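Local structure of LPXTG-motif cell wall anchor domain protein (Mobiluncus mulieris, 5U5O) at residues Y194-D207 against V219-D233. The protein probably mediates adhesion as part of a giant cell-wall-anchored surface protein, this piece comprising Ig-like domains with intramolecular covalent cross-links. Sequence-based numbering, arbitrary orientation.
Sequences YKFTVKCVQKGSVD and VEGIPLGDTCTISED
Asp226 receives the turn that follows strand 194-200 on both carboxylate oxygens: Gln202 N donates to Asp226 OD1 at 2.7 Å and Lys203 N to Asp226 OD2 at 2.8 Å. Both donors come in on the syn side, somewhat out of the carboxylate plane. From the same turn Lys203 reaches across to strand 219-223 of the other sheet. Its chain runs fully extended past Pro223 CD and Gly221 O, with CG anti to the backbone N (chi1 -161°), and ends with Lys203 NZ 2.7 Å from Glu220 O.

The backbones of 194-200 and 226-232 pair antiparallel, their short axes 4.6 Å apart. Thr197 with Ser231 and Lys199 with Thr229 form hydrogen-bonded pairs; Val201 N to Thr227 O and Asp233 N to Lys195 O extend the bonding at the two ends.

Phe196, Val198, Cys200, Cys228, Ile230 and Glu232 share the buried face, packed against strands 150-178 and 281-291. The aliphatic part of Glu232 lies over one face of the Phe196 ring, its CG 4.0 Å from the ring centroid in a CH-pi contact, while Phe196 CD1 meets Ile230 CG2. Cys200 and Cys228 form a non-hydrogen-bonded pair and are the partners of a disulfide seen in this protein. Both cysteines were modelled in two conformers; in one pair Cys200 SG and Cys228 SG lie 3.9 Å apart, longer than a disulfide, so the bond there is doubtful.

Thr197 and Ser231 lie on the opposite, wetter face, where one water bridges Thr197 O, Thr229 OG1 and Ser231 OG, the last also bonded to Glu264.

Within this DUF5979 domain, a cross-strand cystine would thus add a covalent tie to neighbouring strands already joined by backbone bonds, near the end where Asp226 holds the turn by two amides.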
loop_
_atom_site.group_PDB
_atom_site.type_symbol
_atom_site.label_atom_id
_atom_site.label_comp_id
_atom_site.label_asym_id
_atom_site.label_seq_id
_atom_site.Cartn_x
_atom_site.Cartn_y
_atom_site.Cartn_z
ATOM N N TYR A 194 -20.849 26.830 10.509
ATOM C CA TYR A 194 -19.467 27.201 10.281
ATOM C C TYR A 194 -18.889 26.334 9.165
ATOM O O TYR A 194 -18.887 25.107 9.260
ATOM C CB TYR A 194 -18.679 27.051 11.591
ATOM C CG TYR A 194 -19.272 27.873 12.761
ATOM C CD1 TYR A 194 -19.040 29.242 12.844
ATOM C CD2 TYR A 194 -20.155 27.295 13.661
ATOM C CE1 TYR A 194 -19.580 29.997 13.883
ATOM C CE2 TYR A 194 -20.682 28.054 14.739
ATOM C CZ TYR A 194 -20.423 29.406 14.778
ATOM O OH TYR A 194 -20.923 30.227 15.804
ATOM N N LYS A 195 -18.401 27.005 8.134
ATOM C CA LYS A 195 -17.981 26.319 6.914
ATOM C C LYS A 195 -16.501 26.017 6.936
ATOM O O LYS A 195 -15.687 26.907 7.201
ATOM C CB LYS A 195 -18.289 27.165 5.697
ATOM C CG LYS A 195 -17.902 26.503 4.394
ATOM C CD LYS A 195 -18.111 27.444 3.227
ATOM C CE LYS A 195 -17.482 26.917 1.946
ATOM N NZ LYS A 195 -17.838 27.785 0.789
ATOM N N PHE A 196 -16.160 24.769 6.608
ATOM C CA PHE A 196 -14.797 24.305 6.585
ATOM C C PHE A 196 -14.473 23.613 5.272
ATOM O O PHE A 196 -15.343 23.009 4.617
ATOM C CB PHE A 196 -14.529 23.316 7.707
ATOM C CG PHE A 196 -14.461 23.971 9.053
ATOM C CD1 PHE A 196 -13.262 24.468 9.534
ATOM C CD2 PHE A 196 -15.602 24.108 9.822
ATOM C CE1 PHE A 196 -13.199 25.087 10.778
ATOM C CE2 PHE A 196 -15.551 24.742 11.061
ATOM C CZ PHE A 196 -14.337 25.206 11.537
ATOM N N THR A 197 -13.201 23.691 4.913
ATOM C CA THR A 197 -12.623 22.919 3.818
ATOM C C THR A 197 -11.389 22.224 4.326
ATOM O O THR A 197 -10.497 22.875 4.900
ATOM C CB THR A 197 -12.279 23.830 2.630
ATOM O OG1 THR A 197 -13.442 24.571 2.276
ATOM C CG2 THR A 197 -11.824 23.040 1.435
ATOM N N VAL A 198 -11.354 20.903 4.229
ATOM C CA VAL A 198 -10.227 20.090 4.670
ATOM C C VAL A 198 -9.585 19.509 3.409
ATOM O O VAL A 198 -10.291 18.911 2.525
ATOM C CB VAL A 198 -10.706 18.964 5.582
ATOM C CG1 VAL A 198 -9.585 17.978 5.898
ATOM C CG2 VAL A 198 -11.255 19.560 6.871
ATOM N N LYS A 199 -8.288 19.676 3.248
ATOM C CA LYS A 199 -7.572 19.192 2.072
ATOM C C LYS A 199 -6.406 18.376 2.539
ATOM O O LYS A 199 -5.706 18.766 3.496
ATOM C CB LYS A 199 -7.060 20.375 1.285
ATOM C CG LYS A 199 -8.146 21.265 0.735
ATOM C CD LYS A 199 -7.545 22.366 -0.128
ATOM C CE LYS A 199 -8.623 23.212 -0.768
ATOM N NZ LYS A 199 -8.070 24.311 -1.603
ATOM N N CYS A 200 -6.156 17.247 1.871
ATOM C CA CYS A 200 -5.021 16.433 2.215
ATOM C C CYS A 200 -4.192 16.275 0.952
ATOM O O CYS A 200 -4.704 15.831 -0.105
ATOM C CB CYS A 200 -5.457 15.111 2.760
ATOM S SG CYS A 200 -6.513 15.176 4.253
ATOM N N VAL A 201 -2.922 16.655 1.022
ATOM C CA VAL A 201 -2.139 16.859 -0.202
ATOM C C VAL A 201 -1.810 15.544 -0.919
ATOM O O VAL A 201 -2.070 15.426 -2.120
ATOM C CB VAL A 201 -0.898 17.771 -0.014
ATOM C CG1 VAL A 201 0.174 17.113 0.826
ATOM C CG2 VAL A 201 -0.311 18.187 -1.367
ATOM N N GLN A 202 -1.317 14.528 -0.212
ATOM C CA GLN A 202 -1.001 13.208 -0.827
ATOM C C GLN A 202 -2.275 12.451 -1.163
ATOM O O GLN A 202 -2.341 11.804 -2.225
ATOM C CB GLN A 202 -0.101 12.373 0.096
ATOM C CG GLN A 202 1.226 13.047 0.448
ATOM C CD GLN A 202 2.129 13.221 -0.757
ATOM O OE1 GLN A 202 2.005 12.485 -1.728
ATOM N NE2 GLN A 202 3.029 14.185 -0.697
ATOM N N LYS A 203 -3.306 12.516 -0.336
ATOM C CA LYS A 203 -4.607 11.933 -0.689
ATOM C C LYS A 203 -5.178 12.579 -1.951
ATOM O O LYS A 203 -5.848 11.915 -2.753
ATOM C CB LYS A 203 -5.629 12.074 0.457
ATOM C CG LYS A 203 -6.798 11.103 0.296
ATOM C CD LYS A 203 -7.892 11.249 1.343
ATOM C CE LYS A 203 -9.072 10.352 0.983
ATOM N NZ LYS A 203 -10.182 10.399 1.959
ATOM N N GLY A 204 -4.882 13.855 -2.162
ATOM C CA GLY A 204 -5.447 14.617 -3.243
ATOM C C GLY A 204 -6.901 14.951 -3.043
ATOM O O GLY A 204 -7.636 15.057 -4.016
ATOM N N SER A 205 -7.308 15.157 -1.785
ATOM C CA SER A 205 -8.715 15.298 -1.453
ATOM C C SER A 205 -9.063 16.727 -1.084
ATOM O O SER A 205 -8.204 17.465 -0.552
ATOM C CB SER A 205 -9.088 14.372 -0.307
ATOM O OG SER A 205 -8.265 14.618 0.822
ATOM N N VAL A 206 -10.320 17.075 -1.330
ATOM C CA VAL A 206 -10.946 18.323 -0.897
ATOM C C VAL A 206 -12.314 17.956 -0.353
ATOM O O VAL A 206 -13.171 17.452 -1.105
ATOM C CB VAL A 206 -11.091 19.346 -2.047
ATOM C CG1 VAL A 206 -11.687 20.653 -1.532
ATOM C CG2 VAL A 206 -9.733 19.616 -2.682
ATOM N N ASP A 207 -12.539 18.233 0.938
ATOM C CA ASP A 207 -13.816 17.974 1.569
ATOM C C ASP A 207 -14.351 19.277 2.131
ATOM O O ASP A 207 -13.714 19.875 3.008
ATOM C CB ASP A 207 -13.642 16.936 2.678
ATOM C CG ASP A 207 -13.371 15.544 2.119
ATOM O OD1 ASP A 207 -14.300 14.917 1.597
ATOM O OD2 ASP A 207 -12.226 15.078 2.199
ATOM N N VAL A 219 -12.829 12.981 8.288
ATOM C CA VAL A 219 -12.297 12.589 6.989
ATOM C C VAL A 219 -11.460 11.328 7.192
ATOM O O VAL A 219 -10.468 11.332 7.942
ATOM C CB VAL A 219 -11.445 13.710 6.371
ATOM C CG1 VAL A 219 -10.789 13.268 5.069
ATOM C CG2 VAL A 219 -12.280 14.964 6.164
ATOM N N GLU A 220 -11.881 10.249 6.530
ATOM C CA GLU A 220 -11.229 8.948 6.640
ATOM C C GLU A 220 -10.250 8.714 5.498
ATOM O O GLU A 220 -10.215 9.475 4.525
ATOM C CB GLU A 220 -12.286 7.838 6.590
ATOM C CG GLU A 220 -13.414 7.949 7.613
ATOM C CD GLU A 220 -13.051 7.436 8.995
ATOM O OE1 GLU A 220 -11.925 6.930 9.189
ATOM O OE2 GLU A 220 -13.913 7.525 9.899
ATOM N N GLY A 221 -9.463 7.647 5.605
ATOM C CA GLY A 221 -8.641 7.199 4.466
ATOM C C GLY A 221 -7.505 8.124 4.072
ATOM O O GLY A 221 -7.172 8.262 2.887
ATOM N N ILE A 222 -6.908 8.764 5.077
ATOM C CA ILE A 222 -5.814 9.691 4.833
ATOM C C ILE A 222 -4.495 8.900 4.868
ATOM O O ILE A 222 -4.210 8.241 5.877
ATOM C CB ILE A 222 -5.791 10.843 5.865
ATOM C CG1 ILE A 222 -7.138 11.585 5.814
ATOM C CG2 ILE A 222 -4.646 11.771 5.527
ATOM C CD1 ILE A 222 -7.307 12.653 6.892
ATOM N N PRO A 223 -3.666 8.993 3.802
ATOM C CA PRO A 223 -2.361 8.326 3.807
ATOM C C PRO A 223 -1.522 8.714 5.040
ATOM O O PRO A 223 -1.501 9.870 5.448
ATOM C CB PRO A 223 -1.708 8.842 2.525
ATOM C CG PRO A 223 -2.848 9.117 1.612
ATOM C CD PRO A 223 -3.917 9.671 2.522
ATOM N N LEU A 224 -0.839 7.740 5.619
ATOM C CA LEU A 224 0.011 7.964 6.771
ATOM C C LEU A 224 1.187 8.861 6.395
ATOM O O LEU A 224 1.916 8.615 5.437
ATOM C CB LEU A 224 0.468 6.630 7.323
ATOM C CG LEU A 224 -0.665 5.787 7.925
ATOM C CD1 LEU A 224 -0.134 4.407 8.285
ATOM C CD2 LEU A 224 -1.304 6.456 9.141
ATOM N N GLY A 225 1.323 9.947 7.152
ATOM C CA GLY A 225 2.289 10.991 6.861
ATOM C C GLY A 225 1.807 12.140 6.016
ATOM O O GLY A 225 2.603 13.007 5.652
ATOM N N ASP A 226 0.514 12.160 5.681
ATOM C CA ASP A 226 -0.013 13.217 4.849
ATOM C C ASP A 226 -0.045 14.536 5.624
ATOM O O ASP A 226 -0.040 14.585 6.885
ATOM C CB ASP A 226 -1.423 12.874 4.343
ATOM C CG ASP A 226 -1.731 13.482 2.999
ATOM O OD1 ASP A 226 -0.961 14.358 2.509
ATOM O OD2 ASP A 226 -2.754 13.062 2.395
ATOM N N THR A 227 0.016 15.611 4.853
ATOM C CA THR A 227 -0.196 16.960 5.364
ATOM C C THR A 227 -1.624 17.351 5.027
ATOM O O THR A 227 -2.035 17.284 3.857
ATOM C CB THR A 227 0.775 17.946 4.700
ATOM O OG1 THR A 227 2.111 17.600 5.065
ATOM C CG2 THR A 227 0.517 19.396 5.120
ATOM N N CYS A 228 -2.397 17.755 6.056
ATOM C CA CYS A 228 -3.776 18.123 5.870
ATOM C C CYS A 228 -3.956 19.610 6.283
ATOM O O CYS A 228 -3.411 20.036 7.348
ATOM C CB CYS A 228 -4.573 17.245 6.766
ATOM S SG CYS A 228 -6.229 17.755 7.194
ATOM N N THR A 229 -4.694 20.377 5.514
ATOM C CA THR A 229 -5.035 21.749 5.850
ATOM C C THR A 229 -6.508 21.821 6.182
ATOM O O THR A 229 -7.354 21.117 5.607
ATOM C CB THR A 229 -4.651 22.747 4.743
ATOM O OG1 THR A 229 -5.353 22.451 3.528
ATOM C CG2 THR A 229 -3.151 22.710 4.472
ATOM N N ILE A 230 -6.812 22.684 7.155
ATOM C CA ILE A 230 -8.172 22.974 7.564
ATOM C C ILE A 230 -8.343 24.475 7.377
ATOM O O ILE A 230 -7.554 25.263 7.934
ATOM C CB ILE A 230 -8.372 22.608 9.063
ATOM C CG1 ILE A 230 -8.067 21.141 9.311
ATOM C CG2 ILE A 230 -9.798 22.906 9.497
ATOM C CD1 ILE A 230 -7.861 20.795 10.766
ATOM N N SER A 231 -9.394 24.883 6.682
ATOM C CA SER A 231 -9.661 26.280 6.370
ATOM C C SER A 231 -11.091 26.583 6.736
ATOM O O SER A 231 -12.014 25.954 6.204
ATOM C CB SER A 231 -9.502 26.536 4.864
ATOM O OG SER A 231 -8.220 26.168 4.394
ATOM N N GLU A 232 -11.294 27.537 7.641
ATOM C CA GLU A 232 -12.634 27.994 7.978
ATOM C C GLU A 232 -12.992 29.228 7.172
ATOM O O GLU A 232 -12.152 30.083 6.936
ATOM C CB GLU A 232 -12.722 28.349 9.473
ATOM C CG GLU A 232 -14.152 28.534 9.934
ATOM C CD GLU A 232 -14.288 28.772 11.419
ATOM O OE1 GLU A 232 -13.337 28.491 12.187
ATOM O OE2 GLU A 232 -15.390 29.215 11.780
ATOM N N ASP A 233 -14.261 29.355 6.798
ATOM C CA ASP A 233 -14.775 30.610 6.287
ATOM C C ASP A 233 -15.018 31.560 7.453
ATOM O O ASP A 233 -16.114 31.626 8.012
ATOM C CB ASP A 233 -16.067 30.362 5.486
ATOM C CG ASP A 233 -16.631 31.616 4.842
ATOM O OD1 ASP A 233 -16.156 32.747 5.096
ATOM O OD2 ASP A 233 -17.573 31.460 4.037
HETATM O O HOH W 1 -18.377 29.861 8.323
HETATM O O HOH W 2 -17.127 30.247 1.609
HETATM O O HOH W 3 -7.931 23.509 3.636
HETATM O O HOH W 4 -13.940 26.878 3.996
#